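YARHG domain-containing protein (Legionella pneumophila subsp. pneumophila, PDB 4G2A) is of unknown function but, as a two-domain protein joining a DUF4424 region to a YARHG domain, has been proposed to bind nutrients. Local coordinates at residues Asp3-Glu9 against Thr145-Val151; Leu12-Val16 against Ala165-Asp169; Gly153-Val157 against Asp192-Leu198. All blocks are in the same frame, centred on the assembly; numbering follows the deposited sequence. Where two conformers were deposited one is given.

Contact 1 of 3, residues Asp3-Glu9 against Thr145-Val151; sequences DTAVGGE and TGATYDV. With SO4 (sulfate ion), chain K.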
ATOM      1  N   ASP A   3      -8.349  14.352   3.732  1.00 41.11           N
ATOM      2  CA  ASP A   3      -8.838  13.000   3.979  1.00 39.09           C
ATOM      3  C   ASP A   3      -7.735  11.950   3.899  1.00 38.07           C
ATOM      4  O   ASP A   3      -7.738  10.986   4.664  1.00 38.18           O
ATOM      5  CB  ASP A   3      -9.928  12.636   2.949  1.00 40.82           C
ATOM      6  CG  ASP A   3     -11.232  13.409   3.030  1.00 55.66           C
ATOM      7  OD1 ASP A   3     -11.412  14.186   4.014  1.00 57.10           O
ATOM      8  OD2 ASP A   3     -12.094  13.226   2.117  1.00 60.08           O
ATOM      9  N   THR A   4      -6.842  12.107   2.937  1.00 30.35           N
ATOM     10  CA  THR A   4      -5.803  11.138   2.645  1.00 29.06           C
ATOM     11  C   THR A   4      -4.409  11.738   2.702  1.00 30.74           C
ATOM     12  O   THR A   4      -4.167  12.798   2.114  1.00 32.10           O
ATOM     13  CB  THR A   4      -6.067  10.565   1.221  1.00 35.83           C
ATOM     14  OG1 THR A   4      -7.404  10.074   1.166  1.00 41.77           O
ATOM     15  CG2 THR A   4      -5.070   9.458   0.797  1.00 29.81           C
ATOM     16  N   ALA A   5      -3.483  11.030   3.366  1.00 23.88           N
ATOM     17  CA  ALA A   5      -2.074  11.377   3.299  1.00 22.64           C
ATOM     18  C   ALA A   5      -1.491  10.476   2.211  1.00 27.16           C
ATOM     19  O   ALA A   5      -1.382   9.257   2.390  1.00 26.78           O
ATOM     20  CB  ALA A   5      -1.396  11.189   4.637  1.00 23.42           C
ATOM     21  N   VAL A   6      -1.259  11.074   1.034  1.00 23.80           N
ATOM     22  CA  VAL A   6      -0.768  10.460  -0.198  1.00 23.01           C
ATOM     23  C   VAL A   6       0.728  10.132  -0.048  1.00 26.90           C
ATOM     24  O   VAL A   6       1.544  11.011   0.294  1.00 26.73           O
ATOM     25  CB  VAL A   6      -1.078  11.395  -1.412  1.00 28.31           C
ATOM     26  CG1 VAL A   6      -0.492  10.856  -2.713  1.00 28.27           C
ATOM     27  CG2 VAL A   6      -2.583  11.591  -1.569  1.00 27.89           C
ATOM     28  N   GLY A   7       1.057   8.854  -0.291  1.00 22.11           N
ATOM     29  CA  GLY A   7       2.412   8.337  -0.159  1.00 21.96           C
ATOM     30  C   GLY A   7       3.141   7.959  -1.438  1.00 26.02           C
ATOM     31  O   GLY A   7       4.354   7.747  -1.412  1.00 25.10           O
ATOM     32  N   GLY A   8       2.421   7.882  -2.549  1.00 24.11           N
ATOM     33  CA  GLY A   8       2.988   7.478  -3.835  1.00 24.03           C
ATOM     34  C   GLY A   8       2.592   6.061  -4.183  1.00 27.81           C
ATOM     35  O   GLY A   8       2.019   5.346  -3.355  1.00 26.68           O
ATOM     36  N   GLU A   9       2.858   5.655  -5.422  1.00 25.52           N
ATOM     37  CA  GLU A   9       2.494   4.317  -5.889  1.00 25.31           C
ATOM     38  C   GLU A   9       3.367   3.873  -7.067  1.00 30.51           C
ATOM     39  O   GLU A   9       4.043   4.694  -7.703  1.00 31.26           O
ATOM     40  CB  GLU A   9       0.995   4.244  -6.276  1.00 26.62           C
ATOM     41  CG  GLU A   9       0.514   5.200  -7.376  1.00 34.13           C
ATOM     42  CD  GLU A   9      -0.769   4.775  -8.081  1.00 60.77           C
ATOM     43  OE1 GLU A   9      -1.100   3.564  -8.073  1.00 59.68           O
ATOM     44  OE2 GLU A   9      -1.417   5.644  -8.703  1.00 46.54           O
ATOM     45  N   THR A 145       8.233   4.193  -1.891  1.00 23.76           N
ATOM     46  CA  THR A 145       7.192   5.220  -1.752  1.00 23.57           C
ATOM     47  C   THR A 145       6.881   5.308  -0.272  1.00 27.34           C
ATOM     48  O   THR A 145       7.343   4.456   0.495  1.00 27.51           O
ATOM     49  CB  THR A 145       5.916   4.878  -2.581  1.00 27.03           C
ATOM     50  OG1 THR A 145       5.254   3.758  -1.996  1.00 25.59           O
ATOM     51  CG2 THR A 145       6.190   4.627  -4.060  1.00 22.60           C
ATOM     52  N   GLY A 146       6.071   6.284   0.105  1.00 23.11           N
ATOM     53  CA  GLY A 146       5.528   6.391   1.450  1.00 23.03           C
ATOM     54  C   GLY A 146       4.320   5.472   1.538  1.00 29.42           C
ATOM     55  O   GLY A 146       3.909   4.862   0.533  1.00 29.25           O
ATOM     56  N   ALA A 147       3.760   5.317   2.741  1.00 26.45           N
ATOM     57  CA  ALA A 147       2.618   4.433   2.873  1.00 25.81           C
ATOM     58  C   ALA A 147       1.352   5.251   3.072  1.00 29.68           C
ATOM     59  O   ALA A 147       1.108   5.795   4.155  1.00 29.87           O
ATOM     60  CB  ALA A 147       2.831   3.439   4.000  1.00 26.93           C
ATOM     61  N   THR A 148       0.573   5.367   1.983  1.00 24.94           N
ATOM     62  CA  THR A 148      -0.703   6.066   1.901  1.00 25.00           C
ATOM     63  C   THR A 148      -1.625   5.600   3.042  1.00 30.19           C
ATOM     64  O   THR A 148      -1.719   4.409   3.350  1.00 29.67           O
ATOM     65  CB  THR A 148      -1.320   5.856   0.481  1.00 25.60           C
ATOM     66  OG1 THR A 148      -0.459   6.491  -0.438  1.00 24.47           O
ATOM     67  CG2 THR A 148      -2.690   6.495   0.301  1.00 21.61           C
ATOM     68  N   TYR A 149      -2.281   6.565   3.669  1.00 26.22           N
ATOM     69  CA  TYR A 149      -3.207   6.296   4.739  1.00 25.53           C
ATOM     70  C   TYR A 149      -4.287   7.394   4.752  1.00 27.54           C
ATOM     71  O   TYR A 149      -4.066   8.490   4.248  1.00 25.51           O
ATOM     72  CB  TYR A 149      -2.469   6.132   6.096  1.00 26.33           C
ATOM     73  CG  TYR A 149      -1.813   7.392   6.615  1.00 27.51           C
ATOM     74  CD1 TYR A 149      -0.508   7.719   6.260  1.00 29.36           C
ATOM     75  CD2 TYR A 149      -2.488   8.244   7.487  1.00 28.20           C
ATOM     76  CE1 TYR A 149       0.103   8.879   6.739  1.00 30.51           C
ATOM     77  CE2 TYR A 149      -1.891   9.407   7.966  1.00 29.43           C
ATOM     78  CZ  TYR A 149      -0.590   9.714   7.600  1.00 37.52           C
ATOM     79  OH  TYR A 149       0.001  10.851   8.084  1.00 37.63           O
ATOM     80  N   ASP A 150      -5.458   7.089   5.312  1.00 25.56           N
ATOM     81  CA  ASP A 150      -6.542   8.060   5.326  1.00 26.23           C
ATOM     82  C   ASP A 150      -7.247   8.155   6.688  1.00 29.53           C
ATOM     83  O   ASP A 150      -6.955   7.375   7.606  1.00 27.86           O
ATOM     84  CB  ASP A 150      -7.558   7.766   4.202  1.00 27.65           C
ATOM     85  CG  ASP A 150      -8.166   6.388   4.225  1.00 33.34           C
ATOM     86  OD1 ASP A 150      -8.444   5.872   5.341  1.00 34.09           O
ATOM     87  OD2 ASP A 150      -8.505   5.883   3.141  1.00 39.28           O
ATOM     88  N   VAL A 151      -8.177   9.131   6.790  1.00 27.40           N
ATOM     89  CA  VAL A 151      -8.985   9.489   7.968  1.00 28.82           C
ATOM     90  C   VAL A 151      -9.965   8.362   8.415  1.00 35.69           C
ATOM     91  O   VAL A 151     -10.592   8.517   9.458  1.00 38.36           O
ATOM     92  CB  VAL A 151      -9.739  10.829   7.750  1.00 33.18           C
ATOM     93  CG1 VAL A 151      -8.749  11.989   7.662  1.00 32.64           C
ATOM     94  CG2 VAL A 151     -10.639  10.788   6.508  1.00 32.73           C
TER
HETATM   95  S   SO4 K 410      -7.846  14.977   0.017  1.00 88.32           S
HETATM   96  O1  SO4 K 410      -6.650  14.706   0.820  1.00 89.20           O
HETATM   97  O2  SO4 K 410      -8.690  15.973   0.694  1.00 87.88           O
HETATM   98  O3  SO4 K 410      -7.429  15.508  -1.290  1.00 89.06           O
HETATM   99  O4  SO4 K 410      -8.597  13.729  -0.171  1.00 87.77           O
HETATM  100  O   HOH W   1       1.421   4.103  -0.486  1.00 32.53           O
HETATM  101  O   HOH W   2      -1.022   5.682  -3.209  1.00 47.89           O
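The oddity here is a slipped antiparallel ladder: past A5–Y149 the register shifts by one residue, and the T148 hydroxyl takes the NH of G7. Strand 4-6 pairs with the end of strand 136-150 in the large mixed beta-sheet; the short strands 4-6 and 148-150 have axes 4.6 Å apart and 170° between directions. T4 and D150 form a non-hydrogen-bonded pair, A5 and Y149 a hydrogen-bonded one: A5 N donates to Y149 O (2.8 Å) and Y149 N returns to A5 O (3.1 Å). V151 N to D3 O (2.9 Å) extends this pattern. After the shift G7 lies opposite G146. G7 N donates to T148 OG1 (2.8 Å), and G146 N reaches G7 O (2.7 Å). Glycine at G7 has a steric reason, since an ideal CB would lie 2.7 Å from G146 C. Two waters link G8 O to T148: water 1 accepts from T148 N (2.9 Å), while water 2 lies 2.9 Å from T148 OG1. On its outer side strand 4-6 continues the sheet through V6, which bonds by backbone to E76 and A78. D150 OD1 accepts from M152 N and Y154 N, and OD2 from W156 NE1, across the turn into strand 155-160. A sulfate, probably from the crystallisation liquor, accepts weak bonds from D3 N and T4 N. A5 CB makes a CH-pi contact 3.6 Å from the Y149 ring centroid, 22° off its normal.

Contact 2 of 3, residues Leu12-Val16 against Ala165-Asp169; sequences LPIPV and ALWQD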
ATOM      1  N   LEU A  12       3.414   0.396 -14.106  1.00 24.62           N
ATOM      2  CA  LEU A  12       4.064  -0.386 -15.167  1.00 25.55           C
ATOM      3  C   LEU A  12       4.935   0.554 -16.023  1.00 31.20           C
ATOM      4  O   LEU A  12       4.561   1.730 -16.143  1.00 31.72           O
ATOM      5  CB  LEU A  12       3.007  -1.061 -16.101  1.00 25.48           C
ATOM      6  CG  LEU A  12       2.334  -2.345 -15.659  1.00 29.11           C
ATOM      7  CD1 LEU A  12       1.366  -2.801 -16.703  1.00 29.52           C
ATOM      8  CD2 LEU A  12       3.344  -3.464 -15.392  1.00 30.31           C
ATOM      9  N   PRO A  13       6.040   0.105 -16.666  1.00 27.77           N
ATOM     10  CA  PRO A  13       6.716   0.998 -17.622  1.00 27.74           C
ATOM     11  C   PRO A  13       5.783   1.202 -18.810  1.00 32.79           C
ATOM     12  O   PRO A  13       4.948   0.332 -19.092  1.00 32.80           O
ATOM     13  CB  PRO A  13       7.990   0.228 -18.028  1.00 29.69           C
ATOM     14  CG  PRO A  13       8.009  -1.019 -17.228  1.00 33.60           C
ATOM     15  CD  PRO A  13       6.612  -1.254 -16.719  1.00 29.51           C
ATOM     16  N   ILE A  14       5.856   2.354 -19.471  1.00 29.78           N
ATOM     17  CA  ILE A  14       4.972   2.569 -20.606  1.00 29.38           C
ATOM     18  C   ILE A  14       5.776   3.040 -21.821  1.00 34.98           C
ATOM     19  O   ILE A  14       6.815   3.675 -21.648  1.00 34.67           O
ATOM     20  CB  ILE A  14       3.810   3.542 -20.256  1.00 31.90           C
ATOM     21  CG1 ILE A  14       4.297   4.925 -19.831  1.00 31.94           C
ATOM     22  CG2 ILE A  14       2.878   2.950 -19.221  1.00 31.93           C
ATOM     23  CD1 ILE A  14       3.702   5.997 -20.622  1.00 38.87           C
ATOM     24  N   PRO A  15       5.295   2.803 -23.057  1.00 33.45           N
ATOM     25  CA  PRO A  15       6.008   3.354 -24.219  1.00 34.52           C
ATOM     26  C   PRO A  15       5.578   4.798 -24.511  1.00 41.87           C
ATOM     27  O   PRO A  15       4.428   5.163 -24.271  1.00 39.61           O
ATOM     28  CB  PRO A  15       5.607   2.415 -25.362  1.00 36.96           C
ATOM     29  CG  PRO A  15       4.308   1.778 -24.937  1.00 40.13           C
ATOM     30  CD  PRO A  15       4.077   2.061 -23.468  1.00 34.82           C
ATOM     31  N   VAL A  16       6.512   5.615 -25.040  1.00 43.11           N
ATOM     32  CA  VAL A  16       6.283   7.011 -25.422  1.00 44.74           C
ATOM     33  C   VAL A  16       5.387   7.027 -26.683  1.00 52.56           C
ATOM     34  O   VAL A  16       4.466   7.843 -26.764  1.00 52.56           O
ATOM     35  CB  VAL A  16       7.634   7.753 -25.632  1.00 49.24           C
ATOM     36  CG1 VAL A  16       7.425   9.185 -26.122  1.00 49.59           C
ATOM     37  CG2 VAL A  16       8.461   7.752 -24.352  1.00 48.09           C
ATOM     38  N   ALA A 165      -2.147  -1.765 -21.501  1.00 36.96           N
ATOM     39  CA  ALA A 165      -2.905  -1.661 -22.754  1.00 37.19           C
ATOM     40  C   ALA A 165      -2.158  -0.810 -23.805  1.00 37.60           C
ATOM     41  O   ALA A 165      -2.559  -0.801 -24.962  1.00 36.65           O
ATOM     42  CB  ALA A 165      -4.273  -1.047 -22.481  1.00 37.99           C
ATOM     43  N   LEU A 166      -1.103  -0.070 -23.396  1.00 32.67           N
ATOM     44  CA  LEU A 166      -0.301   0.722 -24.326  1.00 32.99           C
ATOM     45  C   LEU A 166       0.698  -0.181 -25.103  1.00 37.41           C
ATOM     46  O   LEU A 166       1.206   0.215 -26.154  1.00 35.79           O
ATOM     47  CB  LEU A 166       0.440   1.848 -23.598  1.00 32.18           C
ATOM     48  CG  LEU A 166      -0.425   2.979 -23.046  1.00 36.27           C
ATOM     49  CD1 LEU A 166       0.319   3.756 -22.007  1.00 35.55           C
ATOM     50  CD2 LEU A 166      -0.985   3.881 -24.148  1.00 36.16           C
ATOM     51  N   TRP A 167       0.982  -1.383 -24.569  1.00 35.04           N
ATOM     52  CA  TRP A 167       1.872  -2.342 -25.203  1.00 35.48           C
ATOM     53  C   TRP A 167       1.072  -3.211 -26.174  1.00 43.67           C
ATOM     54  O   TRP A 167      -0.154  -3.324 -26.043  1.00 43.21           O
ATOM     55  CB  TRP A 167       2.597  -3.184 -24.145  1.00 32.49           C
ATOM     56  CG  TRP A 167       3.503  -2.365 -23.281  1.00 31.12           C
ATOM     57  CD1 TRP A 167       3.265  -1.964 -22.006  1.00 32.76           C
ATOM     58  CD2 TRP A 167       4.770  -1.796 -23.651  1.00 30.52           C
ATOM     59  NE1 TRP A 167       4.320  -1.210 -21.538  1.00 31.29           N
ATOM     60  CE2 TRP A 167       5.262  -1.098 -22.524  1.00 32.81           C
ATOM     61  CE3 TRP A 167       5.561  -1.840 -24.818  1.00 31.90           C
ATOM     62  CZ2 TRP A 167       6.489  -0.418 -22.536  1.00 31.50           C
ATOM     63  CZ3 TRP A 167       6.772  -1.157 -24.832  1.00 32.53           C
ATOM     64  CH2 TRP A 167       7.219  -0.446 -23.707  1.00 32.05           C
ATOM     65  N   GLN A 168       1.773  -3.800 -27.164  1.00 43.82           N
ATOM     66  CA  GLN A 168       1.206  -4.634 -28.221  1.00 45.84           C
ATOM     67  C   GLN A 168       0.470  -5.831 -27.662  1.00 52.64           C
ATOM     68  O   GLN A 168       0.951  -6.472 -26.728  1.00 51.57           O
ATOM     69  CB  GLN A 168       2.287  -5.090 -29.195  1.00 47.79           C
ATOM     70  CG  GLN A 168       1.711  -5.620 -30.499  1.00 60.48           C
ATOM     71  CD  GLN A 168       2.779  -6.092 -31.430  1.00 82.72           C
ATOM     72  OE1 GLN A 168       3.843  -6.555 -31.013  1.00 72.14           O
ATOM     73  NE2 GLN A 168       2.513  -5.975 -32.721  1.00 87.09           N
ATOM     74  N   ASP A 169      -0.715  -6.109 -28.245  1.00 53.33           N
ATOM     75  CA  ASP A 169      -1.662  -7.178 -27.894  1.00 54.91           C
ATOM     76  C   ASP A 169      -2.460  -6.776 -26.659  1.00 57.74           C
ATOM     77  O   ASP A 169      -2.210  -5.717 -26.065  1.00 57.06           O
ATOM     78  CB  ASP A 169      -0.980  -8.558 -27.719  1.00 57.94           C
ATOM     79  CG  ASP A 169      -0.271  -9.063 -28.975  1.00 77.66           C
ATOM     80  OD1 ASP A 169      -0.807  -8.845 -30.097  1.00 80.02           O
ATOM     81  OD2 ASP A 169       0.814  -9.674 -28.840  1.00 86.64           O
TER
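W167 lays its indole against P15, whose CG stands 3.6 Å from the centroid of the six-membered ring and only 2° off the ring normal, a nearly ideal CH-pi contact over the face. The P15 ring also brings CD to 3.5 Å from W167 CE2. At the edge of the same indole, near its plane, W167 NE1 donates to P13 O at 3.0 Å with an N-H...O angle of 162°, so one side chain bonds the carbonyl of P13, at the break in strand 10-15, and packs on a proline two residues further on. The CA-to-CB bond of W167 points sideways; it is the far end of the indole that spans the gap. Structurally, this is a loop folding over the end of a strand: residues 165-169 belong to the connection from strand 155-160 to strand 174-180, and I14 and P15 end strand 10-15, which runs parallel to strand 155-160 in the mixed sheet. F52, I21, M23, I62 and M64 surround the indole, placing it among side chains of three further strands. L166, ending a 3-10 segment, adds a second apolar patch: its CB lies 3.6 Å from P15 CD, and its CD1 3.9 Å from I14 CG2.

Contact 3 of 3, residues Gly153-Val157 against Asp192-Leu198; sequences GYHWV and DQKADYL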
ATOM      1  N   GLY A 153      -8.783   5.241   8.631  1.00 32.00           N
ATOM      2  CA  GLY A 153      -7.804   4.325   9.196  1.00 31.25           C
ATOM      3  C   GLY A 153      -7.253   3.329   8.218  1.00 34.01           C
ATOM      4  O   GLY A 153      -6.583   2.379   8.621  1.00 35.49           O
ATOM      5  N   TYR A 154      -7.519   3.530   6.937  1.00 29.00           N
ATOM      6  CA  TYR A 154      -7.037   2.605   5.915  1.00 28.53           C
ATOM      7  C   TYR A 154      -5.597   2.871   5.516  1.00 30.89           C
ATOM      8  O   TYR A 154      -5.126   3.992   5.627  1.00 29.23           O
ATOM      9  CB  TYR A 154      -7.893   2.708   4.649  1.00 29.65           C
ATOM     10  CG  TYR A 154      -9.384   2.544   4.814  1.00 32.11           C
ATOM     11  CD1 TYR A 154      -9.914   1.785   5.858  1.00 34.34           C
ATOM     12  CD2 TYR A 154     -10.267   3.059   3.868  1.00 33.39           C
ATOM     13  CE1 TYR A 154     -11.286   1.566   5.967  1.00 35.38           C
ATOM     14  CE2 TYR A 154     -11.639   2.858   3.975  1.00 35.39           C
ATOM     15  CZ  TYR A 154     -12.145   2.101   5.023  1.00 44.86           C
ATOM     16  OH  TYR A 154     -13.506   1.901   5.134  1.00 49.26           O
ATOM     17  N   HIS A 155      -4.917   1.830   5.036  1.00 28.64           N
ATOM     18  CA  HIS A 155      -3.585   1.852   4.421  1.00 28.04           C
ATOM     19  C   HIS A 155      -3.817   1.375   2.996  1.00 30.97           C
ATOM     20  O   HIS A 155      -4.548   0.403   2.781  1.00 30.29           O
ATOM     21  CB  HIS A 155      -2.582   0.971   5.176  1.00 29.27           C
ATOM     22  CG  HIS A 155      -1.723   1.701   6.170  1.00 33.08           C
ATOM     23  ND1 HIS A 155      -2.128   1.872   7.493  1.00 35.15           N
ATOM     24  CD2 HIS A 155      -0.467   2.192   6.033  1.00 34.48           C
ATOM     25  CE1 HIS A 155      -1.129   2.502   8.097  1.00 34.40           C
ATOM     26  NE2 HIS A 155      -0.113   2.728   7.261  1.00 34.33           N
ATOM     27  N   TRP A 156      -3.335   2.129   2.027  1.00 26.63           N
ATOM     28  CA  TRP A 156      -3.527   1.802   0.617  1.00 25.33           C
ATOM     29  C   TRP A 156      -2.209   1.446  -0.050  1.00 29.99           C
ATOM     30  O   TRP A 156      -1.223   2.169   0.076  1.00 29.63           O
ATOM     31  CB  TRP A 156      -4.169   2.975  -0.128  1.00 23.18           C
ATOM     32  CG  TRP A 156      -5.611   3.200   0.205  1.00 24.36           C
ATOM     33  CD1 TRP A 156      -6.116   4.097   1.097  1.00 26.82           C
ATOM     34  CD2 TRP A 156      -6.743   2.568  -0.415  1.00 24.84           C
ATOM     35  NE1 TRP A 156      -7.486   4.037   1.104  1.00 26.34           N
ATOM     36  CE2 TRP A 156      -7.901   3.104   0.188  1.00 28.46           C
ATOM     37  CE3 TRP A 156      -6.888   1.579  -1.413  1.00 26.66           C
ATOM     38  CZ2 TRP A 156      -9.197   2.699  -0.181  1.00 28.56           C
ATOM     39  CZ3 TRP A 156      -8.169   1.183  -1.781  1.00 28.85           C
ATOM     40  CH2 TRP A 156      -9.307   1.725  -1.152  1.00 29.64           C
ATOM     41  N   VAL A 157      -2.194   0.328  -0.757  1.00 28.65           N
ATOM     42  CA  VAL A 157      -1.033  -0.107  -1.534  1.00 29.40           C
ATOM     43  C   VAL A 157      -1.585  -0.227  -2.946  1.00 33.28           C
ATOM     44  O   VAL A 157      -2.654  -0.802  -3.143  1.00 33.36           O
ATOM     45  CB  VAL A 157      -0.271  -1.354  -0.978  1.00 33.60           C
ATOM     46  CG1 VAL A 157      -1.219  -2.385  -0.392  1.00 34.09           C
ATOM     47  CG2 VAL A 157       0.651  -1.981  -2.016  1.00 33.58           C
ATOM     48  N   ASP A 192     -14.729  -3.743   7.258  1.00 57.72           N
ATOM     49  CA  ASP A 192     -15.779  -2.866   6.712  1.00 59.11           C
ATOM     50  C   ASP A 192     -16.324  -3.588   5.468  1.00 64.71           C
ATOM     51  O   ASP A 192     -16.017  -3.227   4.326  1.00 64.41           O
ATOM     52  CB  ASP A 192     -15.212  -1.457   6.405  1.00 60.36           C
ATOM     53  CG  ASP A 192     -14.645  -0.721   7.610  1.00 72.34           C
ATOM     54  OD1 ASP A 192     -14.798  -1.226   8.744  1.00 74.84           O
ATOM     55  OD2 ASP A 192     -14.068   0.378   7.420  1.00 75.20           O
ATOM     56  N   GLN A 193     -17.123  -4.648   5.740  1.00 62.88           N
ATOM     57  CA  GLN A 193     -17.734  -5.582   4.783  0.50 63.59           C
ATOM     58  C   GLN A 193     -18.812  -4.932   3.883  1.00 68.35           C
ATOM     59  O   GLN A 193     -19.304  -5.575   2.942  1.00 69.13           O
ATOM     60  CB  GLN A 193     -18.336  -6.791   5.541  0.50 66.01           C
ATOM     61  CG  GLN A 193     -19.554  -6.486   6.432  0.50 72.91           C
ATOM     62  CD  GLN A 193     -19.182  -5.950   7.793  0.50 80.13           C
ATOM     63  OE1 GLN A 193     -19.076  -4.734   8.006  0.50 68.43           O
ATOM     64  NE2 GLN A 193     -18.983  -6.848   8.745  0.50 72.77           N
ATOM     65  N   LYS A 194     -19.170  -3.671   4.163  1.00 64.00           N
ATOM     66  CA  LYS A 194     -20.204  -2.887   3.479  1.00 64.25           C
ATOM     67  C   LYS A 194     -19.891  -2.538   1.992  1.00 67.11           C
ATOM     68  O   LYS A 194     -20.687  -2.893   1.108  1.00 69.12           O
ATOM     69  CB  LYS A 194     -20.490  -1.568   4.251  1.00 66.59           C
ATOM     70  CG  LYS A 194     -20.452  -1.653   5.790  1.00 77.25           C
ATOM     71  CD  LYS A 194     -19.099  -1.212   6.361  1.00 81.04           C
ATOM     72  CE  LYS A 194     -19.063  -1.209   7.869  1.00 90.62           C
ATOM     73  NZ  LYS A 194     -19.738  -0.008   8.436  1.00101.45           N
ATOM     74  N   ALA A 195     -18.768  -1.816   1.732  1.00 59.20           N
ATOM     75  CA  ALA A 195     -18.385  -1.257   0.429  1.00 56.80           C
ATOM     76  C   ALA A 195     -17.497  -2.141  -0.472  1.00 56.46           C
ATOM     77  O   ALA A 195     -16.555  -2.795  -0.013  1.00 55.28           O
ATOM     78  CB  ALA A 195     -17.695   0.074   0.644  1.00 56.43           C
ATOM     79  N   ASP A 196     -17.779  -2.073  -1.787  1.00 50.82           N
ATOM     80  CA  ASP A 196     -17.080  -2.815  -2.840  1.00 48.73           C
ATOM     81  C   ASP A 196     -15.787  -2.138  -3.286  1.00 48.04           C
ATOM     82  O   ASP A 196     -14.884  -2.837  -3.727  1.00 47.36           O
ATOM     83  CB  ASP A 196     -17.994  -3.027  -4.052  1.00 51.16           C
ATOM     84  CG  ASP A 196     -19.040  -4.106  -3.868  1.00 62.15           C
ATOM     85  OD1 ASP A 196     -19.422  -4.378  -2.705  1.00 61.86           O
ATOM     86  OD2 ASP A 196     -19.492  -4.670  -4.887  1.00 73.14           O
ATOM     87  N   TYR A 197     -15.658  -0.803  -3.149  1.00 41.85           N
ATOM     88  CA  TYR A 197     -14.416  -0.129  -3.552  1.00 39.63           C
ATOM     89  C   TYR A 197     -13.249  -0.593  -2.667  1.00 40.74           C
ATOM     90  O   TYR A 197     -12.089  -0.303  -2.962  1.00 40.78           O
ATOM     91  CB  TYR A 197     -14.563   1.405  -3.540  1.00 40.30           C
ATOM     92  CG  TYR A 197     -14.502   2.047  -2.172  1.00 42.73           C
ATOM     93  CD1 TYR A 197     -15.647   2.186  -1.393  1.00 45.68           C
ATOM     94  CD2 TYR A 197     -13.306   2.544  -1.664  1.00 42.91           C
ATOM     95  CE1 TYR A 197     -15.601   2.801  -0.140  1.00 46.44           C
ATOM     96  CE2 TYR A 197     -13.240   3.121  -0.396  1.00 44.16           C
ATOM     97  CZ  TYR A 197     -14.393   3.266   0.356  1.00 52.44           C
ATOM     98  OH  TYR A 197     -14.335   3.897   1.577  1.00 55.19           O
ATOM     99  N   LEU A 198     -13.576  -1.294  -1.574  1.00 34.74           N
ATOM    100  CA  LEU A 198     -12.631  -1.857  -0.617  1.00 32.49           C
ATOM    101  C   LEU A 198     -12.203  -3.260  -1.029  1.00 35.39           C
ATOM    102  O   LEU A 198     -11.218  -3.759  -0.501  1.00 35.98           O
ATOM    103  CB  LEU A 198     -13.252  -1.881   0.789  1.00 32.54           C
ATOM    104  CG  LEU A 198     -13.532  -0.533   1.428  1.00 35.81           C
ATOM    105  CD1 LEU A 198     -14.225  -0.717   2.757  1.00 36.86           C
ATOM    106  CD2 LEU A 198     -12.260   0.250   1.631  1.00 34.04           C
TER
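G153 has phi/psi of 92/12, a left-handed conformation in which a CB would jam against the preceding carbonyl oxygen. Y154, the first residue of 153-157 to meet the other segment, leads into strand 155-160 of the mixed beta-sheet, against which the long loop between strands 185-187 and 206-208 is folded. The CA-to-CB bond of Y154 points toward the loop, and Y154 OH donates a hydrogen bond of 2.8 Å to D192 OD2 at the edge of the ring. The other carboxylate oxygen of D192 forms a salt bridge with K243 in helix 236-250, so this aspartate links Y154 to that helix. Along the same ring, Y154 CE2 packs 3.6 Å from L198 CD2. The disulfide C188–C232 lies close by: Y154 touches both cysteines and L198 touches C188. W156 meets the loop through the far end of its indole, while its NE1 is held by D150 and its ring makes a cation-pi contact with R158. W156 CH2 stands 4.3 Å from L198 CD2, and W156 CZ2 meets the edge of the Y197 ring at CE2, 4.1 Å away.

How the contacts relate
All three contacts involve the same mixed sheet, but at different levels. Contact 1 is strand pairing within it, partly buried, with four backbone-to-backbone bonds and one to the T148 hydroxyl, plus two bridging waters. Contacts 2 and 3 pack loops on strands through aromatic side chains, each with a single hydrogen bond across its segments: indole to carbonyl in contact 2, where no touching residue is exposed, and phenol to carboxylate in contact 3, which reaches the surface at Y197. Contacts 1 and 3, centres 14 Å apart, touch because strands 136-150 and 155-160 are neighbours. Contact 2 is distant, its centre 26 Å and 29 Å from theirs, yet its strand 10-15 follows strand 4-6 in the chain and pairs with strand 155-160.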